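Local coordinates for uncharacterized protein (Nostoc punctiforme, PDB 2R3S), which probably transfers methyl groups to an oxygen of a small-molecule acceptor, as a putative O-methyltransferase with a dimerisation domain joined to a Rossmann-like methyltransferase domain, at residues A21-K24 / A25-L29; R57-C60 / D61-I65. One frame throughout, in Å; residues are numbered along the deposited sequence.

Contact 1: residues A21-K24 / A25-L29; sequences AAIK and AAVEL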
loop_
_atom_site.group_PDB
_atom_site.type_symbol
_atom_site.label_atom_id
_atom_site.label_comp_id
_atom_site.label_asym_id
_atom_site.label_seq_id
_atom_site.Cartn_x
_atom_site.Cartn_y
_atom_site.Cartn_z
ATOM N N ALA A 21 1.351 5.513 3.747
ATOM C CA ALA A 21 2.165 6.348 4.602
ATOM C C ALA A 21 2.006 7.832 4.219
ATOM O O ALA A 21 1.953 8.683 5.096
ATOM C CB ALA A 21 3.645 5.913 4.545
ATOM N N ALA A 22 1.938 8.130 2.918
ATOM C CA ALA A 22 1.782 9.499 2.459
ATOM C C ALA A 22 0.438 10.095 2.901
ATOM O O ALA A 22 0.409 11.230 3.400
ATOM C CB ALA A 22 1.943 9.591 0.945
ATOM N N ILE A 23 -0.661 9.345 2.730
ATOM C CA ILE A 23 -1.980 9.859 3.139
ATOM C C ILE A 23 -2.119 9.947 4.651
ATOM O O ILE A 23 -2.772 10.852 5.162
ATOM C CB ILE A 23 -3.182 9.080 2.518
ATOM C CG1 ILE A 23 -4.452 9.943 2.585
ATOM C CG2 ILE A 23 -3.404 7.731 3.211
ATOM C CD1 ILE A 23 -4.326 11.288 1.920
ATOM N N LYS A 24 -1.485 9.030 5.374
ATOM C CA LYS A 24 -1.445 9.125 6.822
ATOM C C LYS A 24 -0.741 10.408 7.262
ATOM O O LYS A 24 -1.272 11.150 8.090
ATOM C CB LYS A 24 -0.770 7.892 7.411
ATOM C CG LYS A 24 -0.658 7.901 8.915
ATOM C CD LYS A 24 -0.045 6.601 9.448
ATOM C CE LYS A 24 0.106 6.683 10.950
ATOM N NZ LYS A 24 0.295 5.384 11.539
ATOM N N ALA A 25 0.434 10.692 6.709
ATOM C CA ALA A 25 1.145 11.943 7.042
ATOM C C ALA A 25 0.335 13.182 6.698
ATOM O O ALA A 25 0.253 14.111 7.497
ATOM C CB ALA A 25 2.544 12.012 6.368
ATOM N N ALA A 26 -0.272 13.193 5.514
ATOM C CA ALA A 26 -1.100 14.328 5.093
ATOM C C ALA A 26 -2.228 14.583 6.092
ATOM O O ALA A 26 -2.485 15.720 6.468
ATOM C CB ALA A 26 -1.664 14.118 3.637
ATOM N N VAL A 27 -2.891 13.529 6.544
ATOM C CA VAL A 27 -4.015 13.676 7.460
ATOM C C VAL A 27 -3.570 14.132 8.845
ATOM O O VAL A 27 -4.165 15.056 9.431
ATOM C CB VAL A 27 -4.855 12.369 7.570
ATOM C CG1 VAL A 27 -5.793 12.466 8.746
ATOM C CG2 VAL A 27 -5.638 12.139 6.277
ATOM N N GLU A 28 -2.539 13.475 9.366
ATOM C CA GLU A 28 -1.972 13.818 10.656
ATOM C C GLU A 28 -1.455 15.249 10.685
ATOM O O GLU A 28 -1.501 15.886 11.706
ATOM C CB GLU A 28 -0.820 12.886 11.015
ATOM C CG GLU A 28 -1.253 11.494 11.311
ATOM C CD GLU A 28 -0.128 10.574 11.708
ATOM O OE1 GLU A 28 1.054 10.843 11.418
ATOM O OE2 GLU A 28 -0.461 9.534 12.263
ATOM N N LEU A 29 -0.969 15.755 9.563
ATOM C CA LEU A 29 -0.425 17.110 9.519
ATOM C C LEU A 29 -1.459 18.157 9.124
ATOM O O LEU A 29 -1.152 19.331 9.074
ATOM C CB LEU A 29 0.770 17.166 8.566
ATOM C CG LEU A 29 2.015 16.408 9.019
ATOM C CD1 LEU A 29 3.087 16.451 7.927
ATOM C CD2 LEU A 29 2.528 16.993 10.311
#
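The carbonyl oxygen of K24 accepts the backbone N-H of E28 at 2.9 Å, a nearly straight bond (172°) in which the donor lies almost along the C=O axis. It is one of four successive i to i+4 bonds that carry this alpha-helix through residues 21 to 28; the preceding three run from A25, A26 and V27 back to A21, A22 and I23. Over the last turn the two charged side chains meet carbon to oxygen. K24 is stretched out along its whole length, with CG anti to the backbone N (chi1 179°), and runs obliquely past E28, so that its CE comes 3.2 Å from E28 OE2. The ammonium itself stays farther off: K24 NZ lies 4.3 Å from E28 OE2, too far for a salt bridge, and any attraction is therefore probably a weak electrostatic one. The other carboxylate oxygen, E28 OE1, is hydrogen-bonded to T114 OG1 of the second subunit, which ties this end of the helix into the dimer. An alanine in place of K24 would take away the aliphatic chain beside E28 and would probably leave OE2 without its nearby positive charge. On another side of the helix the contact is apolar, I23 CD1 reaching A26 CB at 4.2 Å. V27 CG2 lies against the carbonyl oxygen of I23 one turn earlier, 3.3 Å from I23 O. Helix 17-28 is thus covered by different neighbours around its girth: A22 and A26 pack on helix 53-65, I23 and A26 on F32 of helix 31-35, and A21 and A25 on L113 and T114 of the second subunit.

Contact 2: residues R57-C60 / D61-I65; sequences RMLC and DYLVI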
loop_
_atom_site.group_PDB
_atom_site.type_symbol
_atom_site.label_atom_id
_atom_site.label_comp_id
_atom_site.label_asym_id
_atom_site.label_seq_id
_atom_site.Cartn_x
_atom_site.Cartn_y
_atom_site.Cartn_z
ATOM N N ARG A 57 7.037 19.962 0.474
ATOM C CA ARG A 57 7.076 19.958 -0.990
ATOM C C ARG A 57 7.090 18.547 -1.541
ATOM O O ARG A 57 6.406 18.255 -2.520
ATOM C CB ARG A 57 8.326 20.692 -1.499
ATOM C CG ARG A 57 8.485 20.731 -3.016
ATOM C CD ARG A 57 9.400 19.643 -3.548
ATOM N NE ARG A 57 10.752 19.775 -3.021
ATOM C CZ ARG A 57 11.746 18.927 -3.254
ATOM N NH1 ARG A 57 11.567 17.855 -4.012
ATOM N NH2 ARG A 57 12.938 19.159 -2.723
HETATM N N MSE A 58 7.909 17.687 -0.936
HETATM C CA MSE A 58 8.028 16.293 -1.381
HETATM C C MSE A 58 6.728 15.526 -1.137
HETATM O O MSE A 58 6.262 14.801 -2.020
HETATM C CB MSE A 58 9.226 15.645 -0.703
HETATM C CG MSE A 58 10.512 16.307 -1.150
HETATM SE SE MSE A 58 11.994 16.216 0.090
HETATM C CE MSE A 58 13.093 14.906 -0.893
ATOM N N LEU A 59 6.118 15.707 0.049
ATOM C CA LEU A 59 4.780 15.135 0.314
ATOM C C LEU A 59 3.704 15.613 -0.683
ATOM O O LEU A 59 2.942 14.811 -1.215
ATOM C CB LEU A 59 4.335 15.407 1.777
ATOM C CG LEU A 59 2.999 14.785 2.246
ATOM C CD1 LEU A 59 3.026 13.245 2.160
ATOM C CD2 LEU A 59 2.621 15.299 3.666
ATOM N N CYS A 60 3.612 16.917 -0.903
ATOM C CA CYS A 60 2.546 17.471 -1.750
ATOM C C CYS A 60 2.714 17.105 -3.219
ATOM O O CYS A 60 1.737 16.809 -3.874
ATOM C CB CYS A 60 2.460 18.986 -1.593
ATOM S SG CYS A 60 1.807 19.500 0.044
ATOM N N ASP A 61 3.942 17.111 -3.738
ATOM C CA ASP A 61 4.177 16.628 -5.118
ATOM C C ASP A 61 3.699 15.183 -5.262
ATOM O O ASP A 61 3.043 14.840 -6.235
ATOM C CB ASP A 61 5.645 16.702 -5.505
ATOM C CG ASP A 61 6.121 18.105 -5.747
ATOM O OD1 ASP A 61 5.300 18.985 -6.059
ATOM O OD2 ASP A 61 7.350 18.319 -5.644
ATOM N N TYR A 62 3.986 14.356 -4.265
ATOM C CA TYR A 62 3.530 12.969 -4.256
ATOM C C TYR A 62 2.011 12.887 -4.188
ATOM O O TYR A 62 1.397 12.118 -4.914
ATOM C CB TYR A 62 4.171 12.221 -3.079
ATOM C CG TYR A 62 3.960 10.722 -3.071
ATOM C CD1 TYR A 62 2.857 10.162 -2.447
ATOM C CD2 TYR A 62 4.858 9.871 -3.694
ATOM C CE1 TYR A 62 2.667 8.787 -2.436
ATOM C CE2 TYR A 62 4.674 8.500 -3.691
ATOM C CZ TYR A 62 3.578 7.969 -3.070
ATOM O OH TYR A 62 3.411 6.619 -3.044
ATOM N N LEU A 63 1.395 13.702 -3.334
ATOM C CA LEU A 63 -0.070 13.763 -3.276
ATOM C C LEU A 63 -0.714 14.225 -4.603
ATOM O O LEU A 63 -1.812 13.846 -4.899
ATOM C CB LEU A 63 -0.524 14.641 -2.095
ATOM C CG LEU A 63 -0.202 14.066 -0.699
ATOM C CD1 LEU A 63 -0.548 15.121 0.359
ATOM C CD2 LEU A 63 -0.867 12.683 -0.347
ATOM N N VAL A 64 -0.022 15.058 -5.369
ATOM C CA VAL A 64 -0.420 15.414 -6.716
ATOM C C VAL A 64 -0.286 14.170 -7.620
ATOM O O VAL A 64 -1.256 13.771 -8.288
ATOM C CB VAL A 64 0.403 16.567 -7.274
ATOM C CG1 VAL A 64 0.110 16.767 -8.795
ATOM C CG2 VAL A 64 0.137 17.864 -6.467
ATOM N N ILE A 65 0.886 13.544 -7.592
ATOM C CA ILE A 65 1.129 12.331 -8.394
ATOM C C ILE A 65 0.024 11.271 -8.163
ATOM O O ILE A 65 -0.538 10.776 -9.114
ATOM C CB ILE A 65 2.515 11.707 -8.141
ATOM C CG1 ILE A 65 3.634 12.683 -8.535
ATOM C CG2 ILE A 65 2.664 10.382 -8.923
ATOM C CD1 ILE A 65 4.984 12.237 -8.022
HETATM O O HOH W 1 9.084 16.651 -5.102
#
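With CG of R57 anti to its N (chi1 179°) and CG of D61 turned back beside its own N (chi1 -73°), the two side chains cross one helical turn apart on helix 53-65, part of the O-methyltransferase dimerisation domain, a winged-helix-like unit in which a small three-stranded antiparallel sheet lies beside the helices. R57 bends further along its chain, so its CD, not its guanidinium, meets D61 OD2, at 3.2 Å. R57 NE stays 4.5 Å from D61 OD2, and the guanidinium and carboxylate planes are turned 45° apart. A water closes the gap between the charges, accepting from R57 NH1 and donating to D61 OD2. Each charge also has a partner outside the pair: R57 NH2 forms a salt bridge with D299 OD2 of the second subunit, whereas D61 OD1 is held by K71 NZ and Y76 OH of the adjoining hairpin.

Beneath the charged pair, four i to i+4 backbone bonds run from D61, Y62, L63 and V64; the bond from L63 N to L59 O is the shortest, at 2.8 Å. On the apolar side L63 CD1 lies against L59, 4.0 Å from L59 CG. The guanidinium of R57 carries CG of selenomethionine M58 on one face, 3.4 Å above the plane and offset toward the rim, while the water oxygen lies in plane at its edge.

In the fold
Contacts 1 and 2 lie on two helices of the dimerisation domain that pack together, 17-28 and 53-65, with centres about 11 Å apart, and their apolar sides interlock directly. A22 CB meets the ring of Y62 at CE1, 3.5 Å away, and A26 CB rests 3.6 Å from L63 CD1, while L59 CD1 comes within 3.5 Å of A22 O. The small alanines of contact 1 thus receive the larger side chains of contact 2. Their polar ends both reach the second subunit, through E28 in one case and R57 in the other, which joins this helix pair to the dimer interface.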